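Long-range contacts in L-methionine gamma-lyase (Fusobacterium nucleatum subsp. nucleatum, PDB 6LXU), which is a pyridoxal-phosphate-dependent enzyme of the Cys/Met metabolism family, built as an assembly of four copies of one chain: residues T67-N72 / Y255-L260; W98-A103 / T151-L156; S88-I93 / G115-L120. All blocks are in the same frame, centred on the assembly; numbering follows the deposited sequence.

Interaction 1 of 3, residues T67-N72 / Y255-L260; sequences TTVLEN and YIIRGL
Leu70 lays both of its methyl groups over the branched side chain of Ile256. This is helix-helix packing within the pyridoxal-phosphate-dependent aminotransferase-like fold. Helix 65-78 meets helix 250-260. The axes of segments 67-72 and 255-260 approach to 9.7 Å, their directions 39° from parallel. The contact is wholly apolar, and no hydrogen bond crosses it.

The CG of Leu70 stands anti to the backbone N (chi1 174°), and the two branches beyond it divide the work. CD1 reaches Ile256 CG2 at 3.6 Å, while CD2 rests against Ile256 CD1 at 3.8 Å. CD1 also meets Leu260 CD1, one helical turn further on, where the two leucine side chains cross at about a right angle. Ile257 fills the other part of the interface. Its CG1 lies against Leu70 CB at 3.9 Å.

Around the apolar patch the polar groups turn to other partners. Glu71 forms a salt bridge with Arg236. Arg258 forms one with Asp219 of the second subunit, so helix 250-260 packs on its own chain and also takes part in a subunit interface. At the tip of Ile257, CD1 touches Val69 CG1 at 3.9 Å, with the two side chains nearly perpendicular.

Interaction 2 of 3, residues W98-A103 / T151-L156; sequences WTVLKA and TRVVYL
The guanidinium of Arg152 meets the backbone carbonyl of Val100 at its edge, in its own plane. Arg152 NE donates to Val100 O at 2.9 Å, and the bond is nearly straight, with an N-H...O angle of 168°. The oxygen lies only 5° out of the guanidinium plane. The donor is tilted 22° from the carbonyl plane. A water takes a further N-H of the group, accepting from Arg152 NH2 at 2.9 Å. The same water reaches Val100 O only through a weak bond. NH1 donates to Asn181 O, so each nitrogen of the group has a partner.

The aliphatic part of Arg152 is also used. Its CG, anti to the backbone N, lies against Leu101 CD2 at 3.8 Å, and the same methyl touches CB. The bend at chi2 then places CD near Val100 O. Deeper in, Val153 CG2 meets Val100 CG2 at 3.8 Å, with the two valines crossing at about a right angle. Leu101 CD2 is 3.9 Å from the same Val153 methyl.

The bonded carbonyl belongs to the last turn of helix 89-100, and Leu101 is the first residue to leave helical geometry. The arginine therefore bonds to the C-terminal end of a helix, where the helix dipole would probably favour its positive charge. Lys102 NZ lies 6.2 Å from Arg152 NE, and its charge is paired with Asp105.

The contact packs the end of helix 89-100 on strand 151-157, which lies between strands 183-187 and 106-110 in the large mixed sheet of the PLP-dependent enzyme fold. Leu101 also touches Leu125 of helix 115-125, and Phe128 of the third subunit.

Interaction 3 of 3, residues S88-I93 / G115-L120; sequences SGMGAI and GCTFAL
Met90 reaches across to helix 115-125 and lays its sulfur and methyl beside the first turn. SD is 3.8 Å from Cys116 CB and equally far from Thr117 OG1. The terminal CE sits 3.7 Å from Cys116 O. The chain is bent at chi2 (-47°) and again at chi3, where the second bend places CE. One turn later, Ile93 CD1 touches Thr117 OG1 at 3.6 Å, the two side chains crossing at about a right angle. Ile93 CG2 also meets Leu120 CD2 at 4.1 Å, and these two side chains run past each other in opposite directions. No hydrogen bond links the segments.

The next shell is the start of helix 89-100. Ser88 is its N-cap, and Ser88 OG accepts from Gly91 N at 2.8 Å. That hydroxyl also bonds to Gly245 O of the third subunit. Gly89 N and Met90 N donate to phosphate oxygens of the LLP residue at position 212. The helix N-terminus thus grips the cofactor phosphate, while the Met90 side chain packs onto the neighbouring helix. On the far helix, the side chain of Cys116 lies about 4 Å from a bound MPD, probably carried over from crystallisation.

The axes of segments 89-93 and 115-120, on helices 89-100 and 115-125, lie 36° from parallel and approach to 10.8 Å. Beside them is strand 151-157 of the large sheet.

Interactions 2 and 3 share helix 89-100: interaction 3 uses its N-terminal turns and interaction 2 its C-terminal end. Their centres are 14 Å apart, and they touch through Tyr155, whose OH lies 3.4 Å from Ile93 CD1. Their segments alternate along the chain. Both also touch the third subunit. Together they tie helix 89-100, whose N-terminus binds the cofactor phosphate, to the large sheet and helix 115-125. Interaction 1 encloses them in sequence, its centre 21 Å from interaction 3 and 27 Å from interaction 2. It packs helix 65-78, which lies against edge strand 82-86 of that sheet, on helix 250-260. It lies mainly against the second subunit, with Tyr255 also touching the third.

Interaction 1 of 3, residues T67-N72 / Y255-L260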
ATOM      1  N   THR A  67      -2.658   7.911 -11.798  1.00  5.11           N
ATOM      2  CA  THR A  67      -3.803   8.800 -11.719  1.00  5.28           C
ATOM      3  C   THR A  67      -4.396   9.097 -13.100  1.00  5.43           C
ATOM      4  O   THR A  67      -5.609   9.205 -13.231  1.00  5.58           O
ATOM      5  CB  THR A  67      -3.394  10.071 -10.992  1.00  5.48           C
ATOM      6  OG1 THR A  67      -2.767   9.660  -9.775  1.00  6.08           O
ATOM      7  CG2 THR A  67      -4.571  10.944 -10.694  1.00  5.62           C
ATOM      8  N   THR A  68      -3.536   9.224 -14.107  1.00  5.65           N
ATOM      9  CA  THR A  68      -4.030   9.446 -15.471  1.00  6.02           C
ATOM     10  C   THR A  68      -4.986   8.350 -15.934  1.00  6.06           C
ATOM     11  O   THR A  68      -6.000   8.635 -16.573  1.00  6.32           O
ATOM     12  CB  THR A  68      -2.860   9.562 -16.452  1.00  6.34           C
ATOM     13  OG1 THR A  68      -2.138  10.747 -16.117  1.00  6.78           O
ATOM     14  CG2 THR A  68      -3.327   9.644 -17.907  1.00  6.62           C
ATOM     15  N   VAL A  69      -4.671   7.105 -15.613  1.00  6.08           N
ATOM     16  CA  VAL A  69      -5.561   5.997 -15.968  1.00  6.29           C
ATOM     17  C   VAL A  69      -6.927   6.174 -15.339  1.00  6.05           C
ATOM     18  O   VAL A  69      -7.945   6.023 -16.005  1.00  6.14           O
ATOM     19  CB  VAL A  69      -4.938   4.649 -15.609  1.00  6.79           C
ATOM     20  CG1 VAL A  69      -5.944   3.514 -15.749  1.00  7.03           C
ATOM     21  CG2 VAL A  69      -3.740   4.399 -16.500  1.00  7.34           C
ATOM     22  N   LEU A  70      -6.942   6.527 -14.051  1.00  5.75           N
ATOM     23  CA  LEU A  70      -8.197   6.775 -13.367  1.00  5.70           C
ATOM     24  C   LEU A  70      -8.988   7.908 -14.016  1.00  5.56           C
ATOM     25  O   LEU A  70     -10.200   7.817 -14.211  1.00  5.70           O
ATOM     26  CB  LEU A  70      -7.924   7.082 -11.895  1.00  5.71           C
ATOM     27  CG  LEU A  70      -9.122   7.511 -11.054  1.00  5.88           C
ATOM     28  CD1 LEU A  70     -10.206   6.451 -11.058  1.00  6.31           C
ATOM     29  CD2 LEU A  70      -8.671   7.809  -9.632  1.00  6.14           C
ATOM     30  N   GLU A  71      -8.283   8.994 -14.305  1.00  5.69           N
ATOM     31  CA  GLU A  71      -8.895  10.153 -14.942  1.00  5.90           C
ATOM     32  C   GLU A  71      -9.518   9.799 -16.289  1.00  6.04           C
ATOM     33  O   GLU A  71     -10.647  10.197 -16.596  1.00  6.23           O
ATOM     34  CB  GLU A  71      -7.855  11.248 -15.103  1.00  5.89           C
ATOM     35  CG  GLU A  71      -7.482  11.865 -13.758  1.00  6.10           C
ATOM     36  CD  GLU A  71      -6.297  12.798 -13.782  1.00  6.62           C
ATOM     37  OE1 GLU A  71      -5.503  12.780 -14.744  1.00  7.32           O
ATOM     38  OE2 GLU A  71      -6.139  13.551 -12.785  1.00  6.97           O
ATOM     39  N   ASN A  72      -8.771   9.059 -17.093  1.00  6.48           N
ATOM     40  CA  ASN A  72      -9.280   8.617 -18.398  1.00  7.15           C
ATOM     41  C   ASN A  72     -10.497   7.707 -18.260  1.00  6.94           C
ATOM     42  O   ASN A  72     -11.432   7.787 -19.066  1.00  7.51           O
ATOM     43  CB  ASN A  72      -8.188   7.873 -19.174  1.00  8.60           C
ATOM     44  CG  ASN A  72      -7.062   8.758 -19.625  1.00  9.88           C
ATOM     45  OD1 ASN A  72      -7.194   9.957 -19.692  1.00 12.22           O
ATOM     46  ND2 ASN A  72      -5.943   8.142 -19.975  1.00 11.44           N
ATOM     47  N   TYR A 255      -6.332   1.992  -5.752  1.00  4.33           N
ATOM     48  CA  TYR A 255      -7.512   1.416  -5.108  1.00  4.46           C
ATOM     49  C   TYR A 255      -8.789   1.722  -5.886  1.00  4.36           C
ATOM     50  O   TYR A 255      -9.669   0.870  -5.995  1.00  4.31           O
ATOM     51  CB  TYR A 255      -7.659   1.919  -3.673  1.00  4.59           C
ATOM     52  CG  TYR A 255      -6.809   1.257  -2.603  1.00  4.72           C
ATOM     53  CD1 TYR A 255      -6.804  -0.125  -2.417  1.00  5.09           C
ATOM     54  CD2 TYR A 255      -6.126   2.035  -1.671  1.00  4.84           C
ATOM     55  CE1 TYR A 255      -6.095  -0.694  -1.373  1.00  5.28           C
ATOM     56  CE2 TYR A 255      -5.412   1.452  -0.629  1.00  5.11           C
ATOM     57  CZ  TYR A 255      -5.405   0.082  -0.488  1.00  5.23           C
ATOM     58  OH  TYR A 255      -4.698  -0.532   0.533  1.00  5.54           O
ATOM     59  N   ILE A 256      -8.913   2.941  -6.410  1.00  4.30           N
ATOM     60  CA  ILE A 256     -10.132   3.309  -7.136  1.00  4.44           C
ATOM     61  C   ILE A 256     -10.184   2.609  -8.499  1.00  4.48           C
ATOM     62  O   ILE A 256     -11.232   2.086  -8.876  1.00  4.57           O
ATOM     63  CB  ILE A 256     -10.270   4.828  -7.319  1.00  4.60           C
ATOM     64  CG1 ILE A 256     -10.225   5.566  -5.972  1.00  4.63           C
ATOM     65  CG2 ILE A 256     -11.578   5.145  -8.040  1.00  4.74           C
ATOM     66  CD1 ILE A 256      -9.833   7.014  -6.100  1.00  4.82           C
ATOM     67  N   ILE A 257      -9.072   2.590  -9.225  1.00  4.43           N
ATOM     68  CA  ILE A 257      -9.010   1.794 -10.461  1.00  4.59           C
ATOM     69  C   ILE A 257      -9.462   0.351 -10.188  1.00  4.45           C
ATOM     70  O   ILE A 257     -10.265  -0.227 -10.934  1.00  4.66           O
ATOM     71  CB  ILE A 257      -7.581   1.817 -11.045  1.00  4.83           C
ATOM     72  CG1 ILE A 257      -7.244   3.203 -11.598  1.00  5.14           C
ATOM     73  CG2 ILE A 257      -7.402   0.746 -12.121  1.00  5.18           C
ATOM     74  CD1 ILE A 257      -5.772   3.418 -11.838  1.00  5.37           C
ATOM     75  N   ARG A 258      -8.927  -0.215  -9.114  1.00  4.44           N
ATOM     76  CA  ARG A 258      -9.267  -1.575  -8.727  1.00  4.46           C
ATOM     77  C   ARG A 258     -10.765  -1.690  -8.417  1.00  4.43           C
ATOM     78  O   ARG A 258     -11.427  -2.630  -8.871  1.00  4.61           O
ATOM     79  CB  ARG A 258      -8.442  -1.966  -7.516  1.00  4.51           C
ATOM     80  CG  ARG A 258      -8.527  -3.434  -7.167  1.00  4.44           C
ATOM     81  CD  ARG A 258      -7.814  -3.719  -5.878  1.00  4.55           C
ATOM     82  NE  ARG A 258      -7.357  -5.089  -5.723  1.00  4.53           N
ATOM     83  CZ  ARG A 258      -7.803  -6.004  -4.877  1.00  4.55           C
ATOM     84  NH1 ARG A 258      -8.931  -5.808  -4.169  1.00  4.98           N
ATOM     85  NH2 ARG A 258      -7.145  -7.135  -4.750  1.00  4.64           N
ATOM     86  N   GLY A 259     -11.292  -0.740  -7.644  1.00  4.36           N
ATOM     87  CA  GLY A 259     -12.724  -0.697  -7.364  1.00  4.57           C
ATOM     88  C   GLY A 259     -13.573  -0.619  -8.620  1.00  4.66           C
ATOM     89  O   GLY A 259     -14.656  -1.229  -8.696  1.00  4.67           O
ATOM     90  N   LEU A 260     -13.102   0.123  -9.612  1.00  4.68           N
ATOM     91  CA  LEU A 260     -13.844   0.268 -10.867  1.00  5.02           C
ATOM     92  C   LEU A 260     -13.924  -1.026 -11.667  1.00  4.82           C
ATOM     93  O   LEU A 260     -14.834  -1.151 -12.503  1.00  4.90           O
ATOM     94  CB  LEU A 260     -13.287   1.404 -11.719  1.00  5.60           C
ATOM     95  CG  LEU A 260     -13.591   2.806 -11.173  1.00  6.16           C
ATOM     96  CD1 LEU A 260     -12.811   3.864 -11.933  1.00  6.90           C
ATOM     97  CD2 LEU A 260     -15.076   3.126 -11.212  1.00  6.23           C
TER

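Interaction 2 of 3, residues W98-A103 / T151-L156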
ATOM      1  N   TRP A  98     -13.010  27.265  -7.367  1.00  7.25           N
ATOM      2  CA  TRP A  98     -11.960  28.282  -7.290  1.00  7.90           C
ATOM      3  C   TRP A  98     -11.378  28.623  -8.653  1.00  7.93           C
ATOM      4  O   TRP A  98     -10.848  29.731  -8.845  1.00  8.33           O
ATOM      5  CB  TRP A  98     -10.809  27.862  -6.359  1.00  8.85           C
ATOM      6  CG  TRP A  98     -11.150  27.740  -4.905  1.00  9.93           C
ATOM      7  CD1 TRP A  98     -10.866  26.669  -4.117  1.00 10.11           C
ATOM      8  CD2 TRP A  98     -11.816  28.699  -4.061  1.00 11.62           C
ATOM      9  NE1 TRP A  98     -11.287  26.898  -2.837  1.00 10.78           N
ATOM     10  CE2 TRP A  98     -11.897  28.127  -2.771  1.00 12.09           C
ATOM     11  CE3 TRP A  98     -12.377  29.980  -4.268  1.00 13.02           C
ATOM     12  CZ2 TRP A  98     -12.521  28.782  -1.688  1.00 13.61           C
ATOM     13  CZ3 TRP A  98     -13.009  30.636  -3.178  1.00 13.96           C
ATOM     14  CH2 TRP A  98     -13.064  30.033  -1.907  1.00 14.13           C
ATOM     15  N   THR A  99     -11.406  27.669  -9.581  1.00  7.59           N
ATOM     16  CA  THR A  99     -10.919  27.906 -10.934  1.00  7.84           C
ATOM     17  C   THR A  99     -11.840  28.844 -11.716  1.00  7.96           C
ATOM     18  O   THR A  99     -11.368  29.787 -12.367  1.00  8.58           O
ATOM     19  CB  THR A  99     -10.753  26.576 -11.693  1.00  7.84           C
ATOM     20  OG1 THR A  99      -9.788  25.776 -10.997  1.00  7.79           O
ATOM     21  CG2 THR A  99     -10.264  26.801 -13.121  1.00  7.96           C
ATOM     22  N   VAL A 100     -13.132  28.570 -11.673  1.00  7.81           N
ATOM     23  CA  VAL A 100     -14.071  29.229 -12.597  1.00  8.16           C
ATOM     24  C   VAL A 100     -14.722  30.486 -12.038  1.00  8.33           C
ATOM     25  O   VAL A 100     -15.306  31.262 -12.826  1.00  8.75           O
ATOM     26  CB  VAL A 100     -15.156  28.255 -13.131  1.00  8.45           C
ATOM     27  CG1 VAL A 100     -14.509  27.054 -13.797  1.00  8.71           C
ATOM     28  CG2 VAL A 100     -16.148  27.838 -12.062  1.00  8.34           C
ATOM     29  N   LEU A 101     -14.645  30.711 -10.728  1.00  8.43           N
ATOM     30  CA  LEU A 101     -15.244  31.880 -10.100  1.00  8.81           C
ATOM     31  C   LEU A 101     -14.213  32.980  -9.865  1.00  9.16           C
ATOM     32  O   LEU A 101     -13.017  32.793 -10.056  1.00  9.47           O
ATOM     33  CB  LEU A 101     -15.895  31.492  -8.773  1.00  8.63           C
ATOM     34  CG  LEU A 101     -17.130  30.596  -8.867  1.00  8.93           C
ATOM     35  CD1 LEU A 101     -17.527  30.104  -7.490  1.00  9.09           C
ATOM     36  CD2 LEU A 101     -18.293  31.316  -9.551  1.00  9.08           C
ATOM     37  N   LYS A 102     -14.722  34.142  -9.476  1.00  9.93           N
ATOM     38  CA  LYS A 102     -13.931  35.272  -8.993  1.00 10.71           C
ATOM     39  C   LYS A 102     -14.856  36.117  -8.128  1.00 10.63           C
ATOM     40  O   LYS A 102     -16.082  36.001  -8.213  1.00 10.31           O
ATOM     41  CB  LYS A 102     -13.343  36.102 -10.145  1.00 11.77           C
ATOM     42  CG  LYS A 102     -14.378  36.776 -11.043  1.00 12.84           C
ATOM     43  CD  LYS A 102     -13.741  37.525 -12.208  1.00 14.14           C
ATOM     44  CE  LYS A 102     -14.789  38.265 -13.028  1.00 15.66           C
ATOM     45  NZ  LYS A 102     -15.757  37.344 -13.678  1.00 17.00           N
ATOM     46  N   ALA A 103     -14.273  36.982  -7.299  1.00 10.78           N
ATOM     47  CA  ALA A 103     -15.069  37.953  -6.543  1.00 11.14           C
ATOM     48  C   ALA A 103     -15.914  38.774  -7.514  1.00 11.15           C
ATOM     49  O   ALA A 103     -15.428  39.166  -8.573  1.00 11.74           O
ATOM     50  CB  ALA A 103     -14.178  38.869  -5.725  1.00 11.77           C
ATOM     51  N   THR A 151     -24.158  35.730 -13.207  1.00 10.73           N
ATOM     52  CA  THR A 151     -24.234  34.315 -12.808  1.00 10.34           C
ATOM     53  C   THR A 151     -23.209  33.522 -13.585  1.00 10.08           C
ATOM     54  O   THR A 151     -23.275  33.404 -14.804  1.00 10.79           O
ATOM     55  CB  THR A 151     -25.634  33.739 -13.012  1.00 10.50           C
ATOM     56  OG1 THR A 151     -26.563  34.555 -12.299  1.00 11.09           O
ATOM     57  CG2 THR A 151     -25.711  32.289 -12.488  1.00 10.50           C
ATOM     58  N   ARG A 152     -22.216  33.003 -12.864  1.00  9.52           N
ATOM     59  CA  ARG A 152     -21.143  32.234 -13.474  1.00  9.22           C
ATOM     60  C   ARG A 152     -21.356  30.718 -13.354  1.00  8.59           C
ATOM     61  O   ARG A 152     -20.849  29.976 -14.177  1.00  8.80           O
ATOM     62  CB  ARG A 152     -19.810  32.646 -12.834  1.00  9.50           C
ATOM     63  CG  ARG A 152     -18.579  31.903 -13.297  1.00  9.84           C
ATOM     64  CD  ARG A 152     -18.351  31.962 -14.795  1.00 10.28           C
ATOM     65  NE  ARG A 152     -17.047  31.420 -15.161  1.00 10.60           N
ATOM     66  CZ  ARG A 152     -16.710  30.963 -16.367  1.00 11.38           C
ATOM     67  NH1 ARG A 152     -17.599  30.970 -17.370  1.00 12.33           N
ATOM     68  NH2 ARG A 152     -15.488  30.513 -16.587  1.00 12.09           N
ATOM     69  N   VAL A 153     -22.050  30.291 -12.305  1.00  8.11           N
ATOM     70  CA  VAL A 153     -22.265  28.869 -12.044  1.00  7.96           C
ATOM     71  C   VAL A 153     -23.703  28.639 -11.621  1.00  7.82           C
ATOM     72  O   VAL A 153     -24.248  29.344 -10.775  1.00  8.36           O
ATOM     73  CB  VAL A 153     -21.325  28.347 -10.923  1.00  8.15           C
ATOM     74  CG1 VAL A 153     -21.752  26.969 -10.414  1.00  8.16           C
ATOM     75  CG2 VAL A 153     -19.888  28.319 -11.400  1.00  8.32           C
ATOM     76  N   VAL A 154     -24.300  27.608 -12.220  1.00  7.86           N
ATOM     77  CA  VAL A 154     -25.500  26.978 -11.698  1.00  7.84           C
ATOM     78  C   VAL A 154     -25.048  25.595 -11.225  1.00  7.49           C
ATOM     79  O   VAL A 154     -24.543  24.817 -12.026  1.00  7.49           O
ATOM     80  CB  VAL A 154     -26.632  26.909 -12.750  1.00  8.21           C
ATOM     81  CG1 VAL A 154     -27.778  26.044 -12.273  1.00  8.56           C
ATOM     82  CG2 VAL A 154     -27.116  28.316 -13.062  1.00  8.47           C
ATOM     83  N   TYR A 155     -25.171  25.337  -9.926  1.00  7.30           N
ATOM     84  CA  TYR A 155     -24.631  24.123  -9.302  1.00  7.16           C
ATOM     85  C   TYR A 155     -25.788  23.260  -8.853  1.00  7.49           C
ATOM     86  O   TYR A 155     -26.650  23.728  -8.111  1.00  7.88           O
ATOM     87  CB  TYR A 155     -23.735  24.505  -8.124  1.00  6.93           C
ATOM     88  CG  TYR A 155     -23.026  23.325  -7.505  1.00  6.79           C
ATOM     89  CD1 TYR A 155     -23.672  22.502  -6.618  1.00  6.89           C
ATOM     90  CD2 TYR A 155     -21.711  23.026  -7.835  1.00  6.93           C
ATOM     91  CE1 TYR A 155     -23.044  21.386  -6.065  1.00  6.90           C
ATOM     92  CE2 TYR A 155     -21.055  21.933  -7.277  1.00  6.90           C
ATOM     93  CZ  TYR A 155     -21.726  21.113  -6.394  1.00  6.74           C
ATOM     94  OH  TYR A 155     -21.052  20.032  -5.839  1.00  6.89           O
ATOM     95  N   LEU A 156     -25.809  22.003  -9.314  1.00  7.59           N
ATOM     96  CA  LEU A 156     -26.953  21.118  -9.106  1.00  7.66           C
ATOM     97  C   LEU A 156     -26.532  19.770  -8.548  1.00  7.69           C
ATOM     98  O   LEU A 156     -25.395  19.322  -8.746  1.00  7.63           O
ATOM     99  CB  LEU A 156     -27.698  20.881 -10.425  1.00  7.74           C
ATOM    100  CG  LEU A 156     -28.103  22.146 -11.188  1.00  7.99           C
ATOM    101  CD1 LEU A 156     -28.583  21.797 -12.581  1.00  8.16           C
ATOM    102  CD2 LEU A 156     -29.159  22.928 -10.431  1.00  8.22           C
TER
HETATM  103  O   HOH W   1     -12.931  31.068 -15.371  1.00 23.87           O

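Interaction 3 of 3, residues S88-I93 / G115-L120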
ATOM      1  N   SER A  88     -10.267  14.282  -2.471  1.00  4.49           N
ATOM      2  CA  SER A  88     -11.611  14.091  -1.908  1.00  4.46           C
ATOM      3  C   SER A  88     -12.615  14.663  -2.891  1.00  4.43           C
ATOM      4  O   SER A  88     -12.266  15.465  -3.762  1.00  4.47           O
ATOM      5  CB  SER A  88     -11.789  14.796  -0.556  1.00  4.51           C
ATOM      6  OG  SER A  88     -11.790  16.206  -0.710  1.00  4.54           O
ATOM      7  N   GLY A  89     -13.874  14.283  -2.722  1.00  4.53           N
ATOM      8  CA  GLY A  89     -14.978  14.954  -3.401  1.00  4.70           C
ATOM      9  C   GLY A  89     -14.980  16.454  -3.167  1.00  4.67           C
ATOM     10  O   GLY A  89     -15.160  17.240  -4.115  1.00  4.90           O
ATOM     11  N   MET A  90     -14.764  16.885  -1.926  1.00  4.68           N
ATOM     12  CA  MET A  90     -14.687  18.318  -1.669  1.00  4.89           C
ATOM     13  C   MET A  90     -13.494  18.943  -2.380  1.00  4.77           C
ATOM     14  O   MET A  90     -13.564  20.120  -2.774  1.00  4.90           O
ATOM     15  CB  MET A  90     -14.679  18.644  -0.172  1.00  5.27           C
ATOM     16  CG  MET A  90     -15.972  18.307   0.547  1.00  5.52           C
ATOM     17  SD  MET A  90     -17.477  18.863  -0.264  1.00  6.19           S
ATOM     18  CE  MET A  90     -17.245  20.638  -0.316  1.00  6.64           C
ATOM     19  N   GLY A  91     -12.415  18.184  -2.573  1.00  4.61           N
ATOM     20  CA  GLY A  91     -11.314  18.637  -3.407  1.00  4.83           C
ATOM     21  C   GLY A  91     -11.699  18.852  -4.863  1.00  4.90           C
ATOM     22  O   GLY A  91     -11.258  19.820  -5.492  1.00  5.30           O
ATOM     23  N   ALA A  92     -12.492  17.933  -5.417  1.00  4.89           N
ATOM     24  CA  ALA A  92     -12.996  18.084  -6.781  1.00  5.18           C
ATOM     25  C   ALA A  92     -13.893  19.311  -6.898  1.00  5.37           C
ATOM     26  O   ALA A  92     -13.747  20.114  -7.836  1.00  5.55           O
ATOM     27  CB  ALA A  92     -13.744  16.826  -7.195  1.00  5.33           C
ATOM     28  N   ILE A  93     -14.819  19.453  -5.953  1.00  5.43           N
ATOM     29  CA  ILE A  93     -15.786  20.559  -5.964  1.00  5.68           C
ATOM     30  C   ILE A  93     -15.093  21.909  -5.790  1.00  5.70           C
ATOM     31  O   ILE A  93     -15.288  22.836  -6.609  1.00  6.14           O
ATOM     32  CB  ILE A  93     -16.861  20.321  -4.889  1.00  5.81           C
ATOM     33  CG1 ILE A  93     -17.753  19.133  -5.296  1.00  6.01           C
ATOM     34  CG2 ILE A  93     -17.729  21.557  -4.646  1.00  6.04           C
ATOM     35  CD1 ILE A  93     -18.492  18.514  -4.125  1.00  6.29           C
ATOM     36  N   GLY A 115     -24.018  18.688   2.611  1.00  9.55           N
ATOM     37  CA  GLY A 115     -23.796  19.657   3.669  1.00  9.54           C
ATOM     38  C   GLY A 115     -22.501  20.445   3.564  1.00  8.91           C
ATOM     39  O   GLY A 115     -22.485  21.660   3.753  1.00  8.89           O
ATOM     40  N   CYS A 116     -21.396  19.772   3.246  1.00  8.16           N
ATOM     41  CA  CYS A 116     -20.133  20.490   3.164  1.00  7.68           C
ATOM     42  C   CYS A 116     -20.103  21.419   1.961  1.00  7.31           C
ATOM     43  O   CYS A 116     -19.449  22.462   1.999  1.00  7.51           O
ATOM     44  CB  CYS A 116     -18.945  19.539   3.130  1.00  7.56           C
ATOM     45  SG  CYS A 116     -18.809  18.504   4.598  1.00  8.52           S
ATOM     46  N   THR A 117     -20.785  21.034   0.877  1.00  7.21           N
ATOM     47  CA  THR A 117     -20.909  21.939  -0.265  1.00  7.34           C
ATOM     48  C   THR A 117     -21.737  23.168   0.107  1.00  7.70           C
ATOM     49  O   THR A 117     -21.374  24.279  -0.256  1.00  8.02           O
ATOM     50  CB  THR A 117     -21.518  21.238  -1.483  1.00  7.42           C
ATOM     51  OG1 THR A 117     -20.781  20.024  -1.721  1.00  7.32           O
ATOM     52  CG2 THR A 117     -21.457  22.137  -2.714  1.00  7.68           C
ATOM     53  N   PHE A 118     -22.841  22.942   0.816  1.00  8.61           N
ATOM     54  CA  PHE A 118     -23.632  24.068   1.298  1.00  9.27           C
ATOM     55  C   PHE A 118     -22.776  25.020   2.122  1.00  9.24           C
ATOM     56  O   PHE A 118     -22.849  26.237   1.948  1.00  9.56           O
ATOM     57  CB  PHE A 118     -24.840  23.605   2.103  1.00 10.23           C
ATOM     58  CG  PHE A 118     -25.698  24.745   2.553  1.00 11.33           C
ATOM     59  CD1 PHE A 118     -26.650  25.292   1.703  1.00 12.27           C
ATOM     60  CD2 PHE A 118     -25.493  25.331   3.791  1.00 12.39           C
ATOM     61  CE1 PHE A 118     -27.419  26.381   2.107  1.00 13.09           C
ATOM     62  CE2 PHE A 118     -26.249  26.425   4.195  1.00 13.26           C
ATOM     63  CZ  PHE A 118     -27.208  26.940   3.350  1.00 13.44           C
ATOM     64  N   ALA A 119     -21.952  24.474   3.012  1.00  8.90           N
ATOM     65  CA  ALA A 119     -21.084  25.298   3.838  1.00  9.28           C
ATOM     66  C   ALA A 119     -20.059  26.068   3.014  1.00  8.98           C
ATOM     67  O   ALA A 119     -19.822  27.259   3.249  1.00  9.74           O
ATOM     68  CB  ALA A 119     -20.386  24.452   4.891  1.00  9.26           C
ATOM     69  N   LEU A 120     -19.449  25.405   2.027  1.00  8.77           N
ATOM     70  CA  LEU A 120     -18.536  26.067   1.109  1.00  8.98           C
ATOM     71  C   LEU A 120     -19.233  27.224   0.383  1.00  9.57           C
ATOM     72  O   LEU A 120     -18.675  28.314   0.282  1.00 10.31           O
ATOM     73  CB  LEU A 120     -17.981  25.060   0.091  1.00  8.64           C
ATOM     74  CG  LEU A 120     -17.144  25.631  -1.049  1.00  8.54           C
ATOM     75  CD1 LEU A 120     -15.939  26.401  -0.525  1.00  8.61           C
ATOM     76  CD2 LEU A 120     -16.707  24.501  -1.962  1.00  8.67           C
TER